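Local coordinates for twitching motility protein PilT (Aquifex aeolicus, PDB 2EYU) that probably serves as the ATP-driven motor that retracts type IV pili in twitching motility, represented here by its C-terminal domain, at residues L27-G32 against I136-R141; E111-A116 against V143-L148; G177-Y182 against Y224-Q229; D236-S241 against K245-M250. The protein carries 1 engineered substitution. All blocks are in the same frame, centred on the assembly; numbering follows the deposited sequence.

Overall arrangement
Contacts 1 and 2 belong to the parallel-stranded part of the fold: contact 1 sets helix 135-144 on strand 26-31, and contact 2 sets the turn leaving that helix on helix 110-121; their centres lie 13 Å apart. Contact 3 reaches the same mixed sheet, but at strand 179-185, among the antiparallel strands beyond 162-171. Its helix 219-228 leads on to helix 234-240 of contact 4, and the two contacts touch, Tyr224 CB lying 3.8 Å from Leu247 CD1. Along the chain contacts 1 and 2 interlock, while 3 and then 4 follow. Contacts 2 and 3 are about 34 Å apart, centre to centre. The set thus runs from the probable nucleotide-binding core to the C-terminal helices.

Contact 1 (L27-G32 against I136-R141); sequences LILVTG and IDTIHR
Thr138 meets strand 27-31 with both branches of its side chain, one for each strand residue it touches. Its methyl CG2 lies 3.6 Å from CD1 of Leu29, the two side chains sliding past each other in opposite directions. Its hydroxyl OG1 faces Thr31 tip to tip, 3.6 Å from Thr31 CG2. The two hydroxyls, Thr138 OG1 and Thr31 OG1, are 3.7 Å apart and are not bonded to each other. The first torsion of Thr138 sorts these roles: CG2 stands opposite the backbone N, and OG1 (chi1 -73°) beside it.

Each hydroxyl finds its partners a shell further out. Thr138 OG1 is hydrogen-bonded to Thr134 O, four residues earlier and just before the helix, and to Thr132 OG1; Thr31 OG1 is bonded to Ser167 OG on strand 162-171. Leu130 and Ile165, from the strands flanking 26-31, add apolar contacts around Thr31.

Helix 135-144 therefore packs against a central parallel strand, as in P-loop NTPases. The strand runs directly into what is probably the Walker A loop, which begins at Gly32. At that residue's backbone angles, phi 150° and psi 169°, a CB would collide with the carbonyl oxygen of Thr31, so glycine fits here, where the strand gives way to the loop.

Threonine fits both positions because it offers a methyl for packing and a hydroxyl small enough to bury. With the polar groups paired to neighbouring elements, no hydrogen bond forms between these two segments, and the contact is van der Waals in kind.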
loop_
_atom_site.group_PDB
_atom_site.type_symbol
_atom_site.label_atom_id
_atom_site.label_comp_id
_atom_site.label_asym_id
_atom_site.label_seq_id
_atom_site.Cartn_x
_atom_site.Cartn_y
_atom_site.Cartn_z
ATOM N N LEU A 27 -8.798 3.060 3.049
ATOM C CA LEU A 27 -7.983 2.477 1.974
ATOM C C LEU A 27 -6.529 2.230 2.338
ATOM O O LEU A 27 -5.779 3.048 2.861
ATOM C CB LEU A 27 -8.107 3.414 0.762
ATOM C CG LEU A 27 -7.430 2.910 -0.513
ATOM C CD1 LEU A 27 -8.276 1.816 -1.162
ATOM C CD2 LEU A 27 -7.195 4.074 -1.461
ATOM N N ILE A 28 -6.054 1.009 2.066
ATOM C CA ILE A 28 -4.646 0.676 2.304
ATOM C C ILE A 28 -4.013 0.358 0.949
ATOM O O ILE A 28 -4.580 -0.513 0.285
ATOM C CB ILE A 28 -4.453 -0.548 3.194
ATOM C CG1 ILE A 28 -4.880 -0.313 4.647
ATOM C CG2 ILE A 28 -3.018 -1.058 3.109
ATOM C CD1 ILE A 28 -5.141 -1.573 5.440
ATOM N N LEU A 29 -2.923 1.006 0.566
ATOM C CA LEU A 29 -2.321 0.743 -0.734
ATOM C C LEU A 29 -0.918 0.185 -0.610
ATOM O O LEU A 29 -0.146 0.676 0.216
ATOM C CB LEU A 29 -2.227 2.034 -1.539
ATOM C CG LEU A 29 -3.538 2.802 -1.722
ATOM C CD1 LEU A 29 -3.323 4.023 -2.598
ATOM C CD2 LEU A 29 -4.591 1.899 -2.312
ATOM N N VAL A 30 -0.603 -0.836 -1.418
ATOM C CA VAL A 30 0.778 -1.360 -1.329
ATOM C C VAL A 30 1.345 -1.300 -2.737
ATOM O O VAL A 30 0.728 -1.849 -3.665
ATOM C CB VAL A 30 0.806 -2.770 -0.735
ATOM C CG1 VAL A 30 2.185 -3.387 -0.811
ATOM C CG2 VAL A 30 0.381 -2.719 0.731
ATOM N N THR A 31 2.461 -0.609 -2.941
ATOM C CA THR A 31 2.861 -0.350 -4.325
ATOM C C THR A 31 4.329 -0.663 -4.592
ATOM O O THR A 31 5.102 -0.953 -3.699
ATOM C CB THR A 31 2.628 1.126 -4.712
ATOM O OG1 THR A 31 3.544 1.926 -3.967
ATOM C CG2 THR A 31 1.215 1.578 -4.335
ATOM N N GLY A 32 4.675 -0.608 -5.881
ATOM C CA GLY A 32 6.026 -0.838 -6.347
ATOM C C GLY A 32 6.081 -1.441 -7.742
ATOM O O GLY A 32 5.106 -1.890 -8.341
ATOM N N ILE A 136 4.221 9.476 -2.796
ATOM C CA ILE A 136 3.783 10.680 -3.478
ATOM C C ILE A 136 3.255 10.377 -4.875
ATOM O O ILE A 136 2.233 10.920 -5.304
ATOM C CB ILE A 136 4.942 11.682 -3.621
ATOM C CG1 ILE A 136 5.571 12.133 -2.302
ATOM C CG2 ILE A 136 4.516 12.882 -4.455
ATOM C CD1 ILE A 136 7.016 12.568 -2.454
ATOM N N ASP A 137 3.958 9.529 -5.628
ATOM C CA ASP A 137 3.470 9.264 -6.992
ATOM C C ASP A 137 2.122 8.560 -6.929
ATOM O O ASP A 137 1.285 8.640 -7.824
ATOM C CB ASP A 137 4.419 8.377 -7.794
ATOM C CG ASP A 137 5.860 8.820 -7.738
ATOM O OD1 ASP A 137 6.752 7.953 -7.875
ATOM O OD2 ASP A 137 6.096 10.032 -7.556
ATOM N N THR A 138 1.986 7.817 -5.834
ATOM C CA THR A 138 0.794 7.003 -5.582
ATOM C C THR A 138 -0.456 7.868 -5.527
ATOM O O THR A 138 -1.477 7.529 -6.127
ATOM C CB THR A 138 0.988 6.195 -4.290
ATOM O OG1 THR A 138 1.929 5.141 -4.587
ATOM C CG2 THR A 138 -0.313 5.558 -3.831
ATOM N N ILE A 139 -0.273 8.984 -4.823
ATOM C CA ILE A 139 -1.365 9.949 -4.652
ATOM C C ILE A 139 -1.700 10.637 -5.954
ATOM O O ILE A 139 -2.851 10.857 -6.305
ATOM C CB ILE A 139 -1.013 10.974 -3.562
ATOM C CG1 ILE A 139 -0.844 10.291 -2.214
ATOM C CG2 ILE A 139 -2.044 12.099 -3.522
ATOM C CD1 ILE A 139 -0.226 11.162 -1.130
ATOM N N HIS A 140 -0.668 10.968 -6.721
ATOM C CA HIS A 140 -0.881 11.596 -8.020
ATOM C C HIS A 140 -1.522 10.678 -9.040
ATOM O O HIS A 140 -2.352 11.068 -9.874
ATOM C CB HIS A 140 0.500 12.036 -8.522
ATOM C CG HIS A 140 1.000 13.282 -7.861
ATOM N ND1 HIS A 140 0.261 14.442 -7.782
ATOM C CD2 HIS A 140 2.176 13.555 -7.262
ATOM C CE1 HIS A 140 0.957 15.374 -7.157
ATOM N NE2 HIS A 140 2.129 14.851 -6.824
ATOM N N ARG A 141 -1.149 9.396 -9.035
ATOM C CA ARG A 141 -1.786 8.467 -9.962
ATOM C C ARG A 141 -3.261 8.314 -9.635
ATOM O O ARG A 141 -4.139 8.302 -10.501
ATOM C CB ARG A 141 -1.104 7.097 -9.907
ATOM C CG ARG A 141 -1.879 5.983 -10.589
ATOM C CD ARG A 141 -1.331 5.605 -11.944
ATOM N NE ARG A 141 0.090 5.344 -11.993
ATOM C CZ ARG A 141 0.728 4.213 -12.256
ATOM N NH1 ARG A 141 0.076 3.093 -12.520
ATOM N NH2 ARG A 141 2.058 4.189 -12.252
#

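Contact 2 (E111-A116 against V143-L148); sequences ETVETA and VDIFPL
Apolar contact joins Val113 to both Ile145 and Phe146. Val113 CG2 meets Ile145 CD1 tip to tip at 3.8 Å, while its other methyl, CG1, lies 3.6 Å from Phe146 CE1, at the edge of the ring. The valine spreads its two methyls between two partners because CG1 stands opposite the backbone N (chi1 177°) and CG2 beside it. Glu114 contributes its aliphatic part: CG lies in the plane of the Phe146 ring, 3.8 Å from CE2.

Helix 110-121 is the connecting helix of a beta-alpha-beta crossover between the parallel strands 101-104 and 125-130, and the turn leaving helix 135-144 brings Phe146 against it. Leu110 and Leu117 of the same helix also touch the ring, as does Val154 of helix 151-161. Replacing Phe146 by an alanine would probably open a gap beside Val113 CG1 and leave Glu114 CG without its apolar neighbour.

Polar bonds run within each side of the contact. Phe146 N donates to Val143 O at 3.0 Å, an oxygen that also lies at the ring's edge. The carboxylate of Glu114 forms a salt bridge with Arg118. Thr115 N and Thr115 OG1 approach Glu111 O from opposite faces of its carbonyl plane.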
loop_
_atom_site.group_PDB
_atom_site.type_symbol
_atom_site.label_atom_id
_atom_site.label_comp_id
_atom_site.label_asym_id
_atom_site.label_seq_id
_atom_site.Cartn_x
_atom_site.Cartn_y
_atom_site.Cartn_z
ATOM N N GLU A 111 -13.091 3.390 -13.393
ATOM C CA GLU A 111 -14.249 2.751 -12.771
ATOM C C GLU A 111 -13.866 1.973 -11.519
ATOM O O GLU A 111 -14.608 2.013 -10.532
ATOM C CB GLU A 111 -14.962 1.839 -13.779
ATOM C CG GLU A 111 -15.161 2.501 -15.138
ATOM C CD GLU A 111 -14.886 1.573 -16.306
ATOM O OE1 GLU A 111 -15.747 0.714 -16.601
ATOM O OE2 GLU A 111 -13.806 1.695 -16.932
ATOM N N THR A 112 -12.747 1.261 -11.549
ATOM C CA THR A 112 -12.309 0.426 -10.444
ATOM C C THR A 112 -11.963 1.304 -9.248
ATOM O O THR A 112 -12.373 1.094 -8.117
ATOM C CB THR A 112 -11.022 -0.367 -10.741
ATOM O OG1 THR A 112 -11.248 -1.279 -11.814
ATOM C CG2 THR A 112 -10.631 -1.182 -9.505
ATOM N N VAL A 113 -11.153 2.305 -9.583
ATOM C CA VAL A 113 -10.706 3.270 -8.592
ATOM C C VAL A 113 -11.869 3.979 -7.902
ATOM O O VAL A 113 -11.897 4.163 -6.682
ATOM C CB VAL A 113 -9.840 4.345 -9.270
ATOM C CG1 VAL A 113 -9.463 5.379 -8.220
ATOM C CG2 VAL A 113 -8.591 3.761 -9.895
ATOM N N GLU A 114 -12.840 4.420 -8.702
ATOM C CA GLU A 114 -14.009 5.099 -8.138
ATOM C C GLU A 114 -14.784 4.126 -7.269
ATOM O O GLU A 114 -15.289 4.417 -6.180
ATOM C CB GLU A 114 -14.915 5.681 -9.221
ATOM C CG GLU A 114 -15.515 7.027 -8.874
ATOM C CD GLU A 114 -16.225 7.080 -7.539
ATOM O OE1 GLU A 114 -15.561 7.236 -6.489
ATOM O OE2 GLU A 114 -17.470 6.979 -7.527
ATOM N N THR A 115 -14.892 2.875 -7.717
ATOM C CA THR A 115 -15.638 1.980 -6.826
ATOM C C THR A 115 -14.832 1.726 -5.560
ATOM O O THR A 115 -15.406 1.650 -4.473
ATOM C CB THR A 115 -16.013 0.646 -7.490
ATOM O OG1 THR A 115 -16.691 0.885 -8.729
ATOM C CG2 THR A 115 -16.990 -0.108 -6.603
ATOM N N ALA A 116 -13.508 1.593 -5.676
ATOM C CA ALA A 116 -12.715 1.360 -4.489
ATOM C C ALA A 116 -12.916 2.457 -3.435
ATOM O O ALA A 116 -12.979 2.133 -2.254
ATOM C CB ALA A 116 -11.225 1.327 -4.789
ATOM N N VAL A 143 -5.258 10.435 -8.017
ATOM C CA VAL A 143 -6.059 11.613 -8.328
ATOM C C VAL A 143 -6.121 11.923 -9.817
ATOM O O VAL A 143 -7.186 12.220 -10.364
ATOM C CB VAL A 143 -5.475 12.835 -7.584
ATOM C CG1 VAL A 143 -6.112 14.116 -8.109
ATOM C CG2 VAL A 143 -5.675 12.649 -6.092
ATOM N N ASP A 144 -4.968 11.879 -10.473
ATOM C CA ASP A 144 -4.786 12.343 -11.841
ATOM C C ASP A 144 -5.543 11.498 -12.843
ATOM O O ASP A 144 -5.836 11.825 -13.985
ATOM C CB ASP A 144 -3.293 12.320 -12.215
ATOM C CG ASP A 144 -2.612 13.659 -12.020
ATOM O OD1 ASP A 144 -2.284 13.979 -10.859
ATOM O OD2 ASP A 144 -2.407 14.361 -13.032
ATOM N N ILE A 145 -5.891 10.278 -12.407
ATOM C CA ILE A 145 -6.604 9.476 -13.417
ATOM C C ILE A 145 -7.988 10.071 -13.627
ATOM O O ILE A 145 -8.590 9.816 -14.660
ATOM C CB ILE A 145 -6.638 8.013 -12.989
ATOM C CG1 ILE A 145 -7.347 7.755 -11.663
ATOM C CG2 ILE A 145 -5.211 7.468 -12.950
ATOM C CD1 ILE A 145 -6.551 6.898 -10.704
ATOM N N PHE A 146 -8.467 10.869 -12.676
ATOM C CA PHE A 146 -9.771 11.516 -12.762
ATOM C C PHE A 146 -9.828 12.769 -13.616
ATOM O O PHE A 146 -8.817 13.426 -13.842
ATOM C CB PHE A 146 -10.208 11.885 -11.328
ATOM C CG PHE A 146 -10.736 10.656 -10.604
ATOM C CD1 PHE A 146 -9.871 9.823 -9.921
ATOM C CD2 PHE A 146 -12.080 10.341 -10.616
ATOM C CE1 PHE A 146 -10.338 8.709 -9.265
ATOM C CE2 PHE A 146 -12.552 9.225 -9.957
ATOM C CZ PHE A 146 -11.681 8.405 -9.283
ATOM N N PRO A 147 -10.999 13.134 -14.130
ATOM C CA PRO A 147 -11.097 14.398 -14.873
ATOM C C PRO A 147 -10.860 15.580 -13.932
ATOM O O PRO A 147 -11.276 15.513 -12.774
ATOM C CB PRO A 147 -12.528 14.420 -15.412
ATOM C CG PRO A 147 -13.072 13.057 -15.187
ATOM C CD PRO A 147 -12.266 12.400 -14.101
ATOM N N LEU A 148 -10.193 16.579 -14.473
ATOM C CA LEU A 148 -9.704 17.777 -13.836
ATOM C C LEU A 148 -10.712 18.254 -12.782
ATOM O O LEU A 148 -10.355 18.396 -11.615
ATOM C CB LEU A 148 -9.449 18.880 -14.865
ATOM C CG LEU A 148 -8.012 19.356 -15.030
ATOM C CD1 LEU A 148 -7.399 18.781 -16.305
ATOM C CD2 LEU A 148 -7.926 20.876 -15.041
#

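Contact 3 (G177-Y182 against Y224-Q229); sequences GRVLAY and YKLYKQ
Leu226 and Val179 point at each other tip to tip, the leucine from helix 219-228 and the valine from strand 179-185. Leu226 CD1 nestles between both methyls of Val179, 3.8 Å from CG1 and equally far from CG2. The second leucine branch is a little further off, CD2 lying 4.2 Å from Val179 CG2. With chi2 at -173°, CD1 is the branch that extends furthest from the leucine's own CA, and it reaches the strand's backbone, 3.7 Å from the backbone oxygen of Leu180 and 4.2 Å from Ala181 CB. The small alanine probably leaves room for this approach.

Strand 179-185 is paired antiparallel with strand 162-171, with backbone hydrogen bonds pairing Val179 with Leu171 and Ala181 with Arg169. The helix covers one face of the antiparallel part of the sheet; the axes of 179-182 and 224-228 approach to 9.8 Å and run roughly antiparallel, at 147°. Leu180 turns its CB away from the helix, and its side chain packs on Gln168 and Leu170 of the neighbouring strand, which is the alternation expected of a strand.

Ile232, in the loop that follows the helix, adds to the apolar surroundings of Leu226, while Met219 and Leu223 reach Ala181 from earlier turns of the helix.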
loop_
_atom_site.group_PDB
_atom_site.type_symbol
_atom_site.label_atom_id
_atom_site.label_comp_id
_atom_site.label_asym_id
_atom_site.label_seq_id
_atom_site.Cartn_x
_atom_site.Cartn_y
_atom_site.Cartn_z
ATOM N N GLY A 177 18.469 -13.027 2.919
ATOM C CA GLY A 177 18.395 -13.265 1.487
ATOM C C GLY A 177 18.330 -11.956 0.719
ATOM O O GLY A 177 19.337 -11.264 0.565
ATOM N N ARG A 178 17.142 -11.611 0.242
ATOM C CA ARG A 178 16.859 -10.290 -0.289
ATOM C C ARG A 178 16.415 -9.417 0.879
ATOM O O ARG A 178 16.029 -9.900 1.944
ATOM C CB ARG A 178 15.747 -10.257 -1.323
ATOM C CG ARG A 178 16.058 -10.850 -2.693
ATOM C CD ARG A 178 14.826 -11.641 -3.142
ATOM N NE ARG A 178 14.709 -12.878 -2.370
ATOM C CZ ARG A 178 14.041 -13.078 -1.245
ATOM N NH1 ARG A 178 13.359 -12.095 -0.667
ATOM N NH2 ARG A 178 14.044 -14.279 -0.672
ATOM N N VAL A 179 16.443 -8.099 0.685
ATOM C CA VAL A 179 15.864 -7.312 1.775
ATOM C C VAL A 179 14.782 -6.391 1.213
ATOM O O VAL A 179 14.940 -5.887 0.100
ATOM C CB VAL A 179 16.897 -6.462 2.517
ATOM C CG1 VAL A 179 17.460 -5.416 1.567
ATOM C CG2 VAL A 179 16.247 -5.826 3.738
ATOM N N LEU A 180 13.730 -6.208 2.013
ATOM C CA LEU A 180 12.673 -5.275 1.646
ATOM C C LEU A 180 13.059 -3.851 2.007
ATOM O O LEU A 180 13.325 -3.599 3.193
ATOM C CB LEU A 180 11.345 -5.600 2.355
ATOM C CG LEU A 180 10.123 -5.517 1.438
ATOM C CD1 LEU A 180 9.670 -6.913 1.021
ATOM C CD2 LEU A 180 9.002 -4.751 2.123
ATOM N N ALA A 181 13.049 -2.999 1.002
ATOM C CA ALA A 181 13.191 -1.553 1.085
ATOM C C ALA A 181 11.792 -0.967 0.838
ATOM O O ALA A 181 11.133 -1.388 -0.117
ATOM C CB ALA A 181 14.227 -1.040 0.104
ATOM N N TYR A 182 11.369 -0.075 1.721
ATOM C CA TYR A 182 10.016 0.457 1.704
ATOM C C TYR A 182 9.998 1.941 2.053
ATOM O O TYR A 182 10.887 2.397 2.773
ATOM C CB TYR A 182 9.113 -0.261 2.718
ATOM C CG TYR A 182 9.633 -0.212 4.142
ATOM C CD1 TYR A 182 9.292 0.776 5.048
ATOM C CD2 TYR A 182 10.495 -1.200 4.612
ATOM C CE1 TYR A 182 9.793 0.769 6.333
ATOM C CE2 TYR A 182 11.008 -1.223 5.889
ATOM C CZ TYR A 182 10.645 -0.222 6.757
ATOM O OH TYR A 182 11.136 -0.208 8.043
ATOM N N TYR A 224 19.035 4.101 3.306
ATOM C CA TYR A 224 20.123 4.581 4.154
ATOM C C TYR A 224 20.334 3.647 5.330
ATOM O O TYR A 224 21.464 3.177 5.550
ATOM C CB TYR A 224 19.834 6.010 4.589
ATOM C CG TYR A 224 20.875 6.694 5.444
ATOM C CD1 TYR A 224 22.230 6.485 5.255
ATOM C CD2 TYR A 224 20.487 7.567 6.449
ATOM C CE1 TYR A 224 23.163 7.125 6.049
ATOM C CE2 TYR A 224 21.411 8.214 7.248
ATOM C CZ TYR A 224 22.753 7.987 7.042
ATOM O OH TYR A 224 23.683 8.622 7.830
ATOM N N LYS A 225 19.298 3.335 6.106
ATOM C CA LYS A 225 19.522 2.463 7.268
ATOM C C LYS A 225 19.895 1.046 6.873
ATOM O O LYS A 225 20.730 0.418 7.532
ATOM C CB LYS A 225 18.310 2.455 8.194
ATOM C CG LYS A 225 16.979 2.826 7.573
ATOM C CD LYS A 225 15.839 2.397 8.493
ATOM C CE LYS A 225 15.696 0.886 8.494
ATOM N NZ LYS A 225 15.925 0.283 9.837
ATOM N N LEU A 226 19.324 0.493 5.809
ATOM C CA LEU A 226 19.762 -0.827 5.360
ATOM C C LEU A 226 21.244 -0.837 4.995
ATOM O O LEU A 226 21.956 -1.791 5.314
ATOM C CB LEU A 226 18.958 -1.292 4.143
ATOM C CG LEU A 226 17.462 -1.481 4.436
ATOM C CD1 LEU A 226 16.721 -2.108 3.267
ATOM C CD2 LEU A 226 17.258 -2.304 5.710
ATOM N N TYR A 227 21.670 0.223 4.313
ATOM C CA TYR A 227 23.071 0.366 3.926
ATOM C C TYR A 227 23.941 0.483 5.175
ATOM O O TYR A 227 24.997 -0.149 5.236
ATOM C CB TYR A 227 23.294 1.566 2.993
ATOM C CG TYR A 227 24.757 1.915 2.785
ATOM C CD1 TYR A 227 25.640 1.056 2.150
ATOM C CD2 TYR A 227 25.271 3.122 3.244
ATOM C CE1 TYR A 227 26.978 1.382 1.965
ATOM C CE2 TYR A 227 26.597 3.456 3.069
ATOM C CZ TYR A 227 27.450 2.585 2.430
ATOM O OH TYR A 227 28.773 2.925 2.258
ATOM N N LYS A 228 23.479 1.289 6.123
ATOM C CA LYS A 228 24.244 1.637 7.312
ATOM C C LYS A 228 24.338 0.432 8.243
ATOM O O LYS A 228 25.098 0.462 9.203
ATOM C CB LYS A 228 23.635 2.825 8.054
ATOM C CG LYS A 228 24.171 4.175 7.623
ATOM C CD LYS A 228 25.471 4.513 8.335
ATOM C CE LYS A 228 26.458 5.164 7.381
ATOM N NZ LYS A 228 25.969 6.475 6.876
ATOM N N GLN A 229 23.567 -0.606 7.934
ATOM C CA GLN A 229 23.624 -1.842 8.711
ATOM C C GLN A 229 24.342 -2.933 7.920
ATOM O O GLN A 229 24.379 -4.093 8.326
ATOM C CB GLN A 229 22.221 -2.289 9.109
ATOM C CG GLN A 229 21.372 -1.188 9.730
ATOM C CD GLN A 229 19.904 -1.579 9.759
ATOM O OE1 GLN A 229 19.163 -1.195 10.663
ATOM N NE2 GLN A 229 19.486 -2.354 8.762
#

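Contact 4 (D236-S241 against K245-M250); sequences DAMEAS and KELERM
The carbonyl oxygen of Ala237 accepts two backbone hydrogen bonds, from Ser241 N at 3.0 Å and from Ala240 N at 3.1 Å, and the side chain of Leu247 packs against it. Leu247 CD2 lies 3.9 Å from Ala237 O; the oxygen already has two N-H donors, so an apolar methyl against it probably costs little.

That one methyl does most of the work across the contact. It is 4.0 Å from Ala237 CB and 4.1 Å from Ser241 CB, and so rests over the backbone of residues 237-241. Leucine reaches this place because CG stands opposite the backbone N (chi1 -172°), and small partners such as alanine and serine let it come near their backbone. The selenium of Met238, a selenomethionine, also approaches this methyl, SE to CD2 being 4.3 Å, and bends over toward the Glu248 backbone. A methionine chain, here carrying selenium in place of sulfur, is long enough to span from one helix to the other in this partly exposed place.

Helices 234-240 and 244-251 form a helical hairpin joined by a brief turn: the axes of 236-240 and 245-250 run at 146° to each other and approach to 9.8 Å. Ser241 OG helps shape that turn by bonding to Asp243 N, two residues on, the pattern of an ST turn. The same hydroxyl is also bonded to Asn220 ND2 of helix 219-228. That helix backs the hairpin elsewhere too, with Leu223 against Ser241 and Asn220 against Leu247.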
loop_
_atom_site.group_PDB
_atom_site.type_symbol
_atom_site.label_atom_id
_atom_site.label_comp_id
_atom_site.label_asym_id
_atom_site.label_seq_id
_atom_site.Cartn_x
_atom_site.Cartn_y
_atom_site.Cartn_z
ATOM N N ASP A 236 23.799 -0.736 -4.705
ATOM C CA ASP A 236 22.427 -1.250 -4.752
ATOM C C ASP A 236 21.415 -0.212 -4.283
ATOM O O ASP A 236 20.294 -0.141 -4.780
ATOM C CB ASP A 236 22.340 -2.511 -3.880
ATOM C CG ASP A 236 22.946 -3.702 -4.616
ATOM O OD1 ASP A 236 23.024 -3.606 -5.860
ATOM O OD2 ASP A 236 23.325 -4.691 -3.959
ATOM N N ALA A 237 21.843 0.580 -3.310
ATOM C CA ALA A 237 21.029 1.585 -2.644
ATOM C C ALA A 237 20.750 2.744 -3.594
ATOM O O ALA A 237 19.605 3.100 -3.854
ATOM C CB ALA A 237 21.713 2.071 -1.379
HETATM N N MSE A 238 21.835 3.299 -4.111
HETATM C CA MSE A 238 21.779 4.302 -5.168
HETATM C C MSE A 238 20.942 3.850 -6.358
HETATM O O MSE A 238 20.173 4.622 -6.958
HETATM C CB MSE A 238 23.207 4.624 -5.629
HETATM C CG MSE A 238 24.077 5.290 -4.572
HETATM SE SE MSE A 238 23.315 6.977 -4.000
HETATM C CE MSE A 238 23.102 7.570 -5.820
ATOM N N GLU A 239 21.062 2.576 -6.727
ATOM C CA GLU A 239 20.316 2.049 -7.868
ATOM C C GLU A 239 18.800 2.068 -7.688
ATOM O O GLU A 239 18.054 2.152 -8.665
ATOM C CB GLU A 239 20.764 0.607 -8.137
ATOM C CG GLU A 239 21.912 0.447 -9.120
ATOM C CD GLU A 239 21.961 -0.922 -9.774
ATOM O OE1 GLU A 239 22.388 -1.007 -10.943
ATOM O OE2 GLU A 239 21.593 -1.929 -9.128
ATOM N N ALA A 240 18.314 1.974 -6.462
ATOM C CA ALA A 240 16.912 1.780 -6.126
ATOM C C ALA A 240 16.243 3.035 -5.585
ATOM O O ALA A 240 15.019 3.148 -5.503
ATOM C CB ALA A 240 16.835 0.652 -5.098
ATOM N N SER A 241 17.027 4.017 -5.185
ATOM C CA SER A 241 16.531 5.299 -4.695
ATOM C C SER A 241 15.707 6.055 -5.722
ATOM O O SER A 241 16.106 6.254 -6.869
ATOM C CB SER A 241 17.723 6.165 -4.261
ATOM O OG SER A 241 17.364 7.521 -4.120
ATOM N N LYS A 245 20.070 11.853 -5.433
ATOM C CA LYS A 245 20.739 13.057 -4.947
ATOM C C LYS A 245 20.553 13.286 -3.450
ATOM O O LYS A 245 21.492 13.701 -2.759
ATOM C CB LYS A 245 20.221 14.279 -5.713
ATOM C CG LYS A 245 21.271 14.934 -6.594
ATOM C CD LYS A 245 21.461 14.150 -7.883
ATOM C CE LYS A 245 22.410 14.885 -8.818
ATOM N NZ LYS A 245 21.837 16.199 -9.253
ATOM N N GLU A 246 19.335 13.027 -2.987
ATOM C CA GLU A 246 18.983 13.059 -1.574
ATOM C C GLU A 246 19.723 11.974 -0.798
ATOM O O GLU A 246 20.226 12.221 0.300
ATOM C CB GLU A 246 17.465 12.905 -1.411
ATOM C CG GLU A 246 16.877 13.418 -0.117
ATOM C CD GLU A 246 15.608 12.745 0.349
ATOM O OE1 GLU A 246 15.254 12.864 1.546
ATOM O OE2 GLU A 246 14.918 12.074 -0.445
ATOM N N LEU A 247 19.846 10.753 -1.314
ATOM C CA LEU A 247 20.605 9.740 -0.552
ATOM C C LEU A 247 22.074 10.118 -0.495
ATOM O O LEU A 247 22.779 9.944 0.515
ATOM C CB LEU A 247 20.391 8.359 -1.163
ATOM C CG LEU A 247 20.898 7.106 -0.473
ATOM C CD1 LEU A 247 20.532 7.054 1.008
ATOM C CD2 LEU A 247 20.371 5.838 -1.147
ATOM N N GLU A 248 22.583 10.651 -1.619
ATOM C CA GLU A 248 24.028 10.931 -1.570
ATOM C C GLU A 248 24.267 12.048 -0.564
ATOM O O GLU A 248 25.258 12.046 0.155
ATOM C CB GLU A 248 24.581 11.319 -2.928
ATOM C CG GLU A 248 24.224 12.727 -3.379
ATOM C CD GLU A 248 25.004 13.146 -4.608
ATOM O OE1 GLU A 248 25.586 12.252 -5.260
ATOM O OE2 GLU A 248 25.033 14.356 -4.925
ATOM N N ARG A 249 23.325 13.002 -0.534
ATOM C CA ARG A 249 23.456 14.076 0.457
ATOM C C ARG A 249 23.384 13.458 1.844
ATOM O O ARG A 249 23.986 13.896 2.814
ATOM C CB ARG A 249 22.390 15.152 0.279
ATOM C CG ARG A 249 22.728 16.219 -0.741
ATOM C CD ARG A 249 24.078 16.841 -0.438
ATOM N NE ARG A 249 25.194 16.311 -1.206
ATOM C CZ ARG A 249 26.203 15.610 -0.703
ATOM N NH1 ARG A 249 26.255 15.333 0.594
ATOM N NH2 ARG A 249 27.172 15.181 -1.504
HETATM N N MSE A 250 22.589 12.388 1.958
HETATM C CA MSE A 250 22.475 11.808 3.296
HETATM C C MSE A 250 23.810 11.222 3.760
HETATM O O MSE A 250 24.247 11.551 4.864
HETATM C CB MSE A 250 21.392 10.732 3.314
HETATM C CG MSE A 250 20.008 11.289 2.996
HETATM SE SE MSE A 250 18.632 10.035 3.528
HETATM C CE MSE A 250 17.425 10.688 2.176
#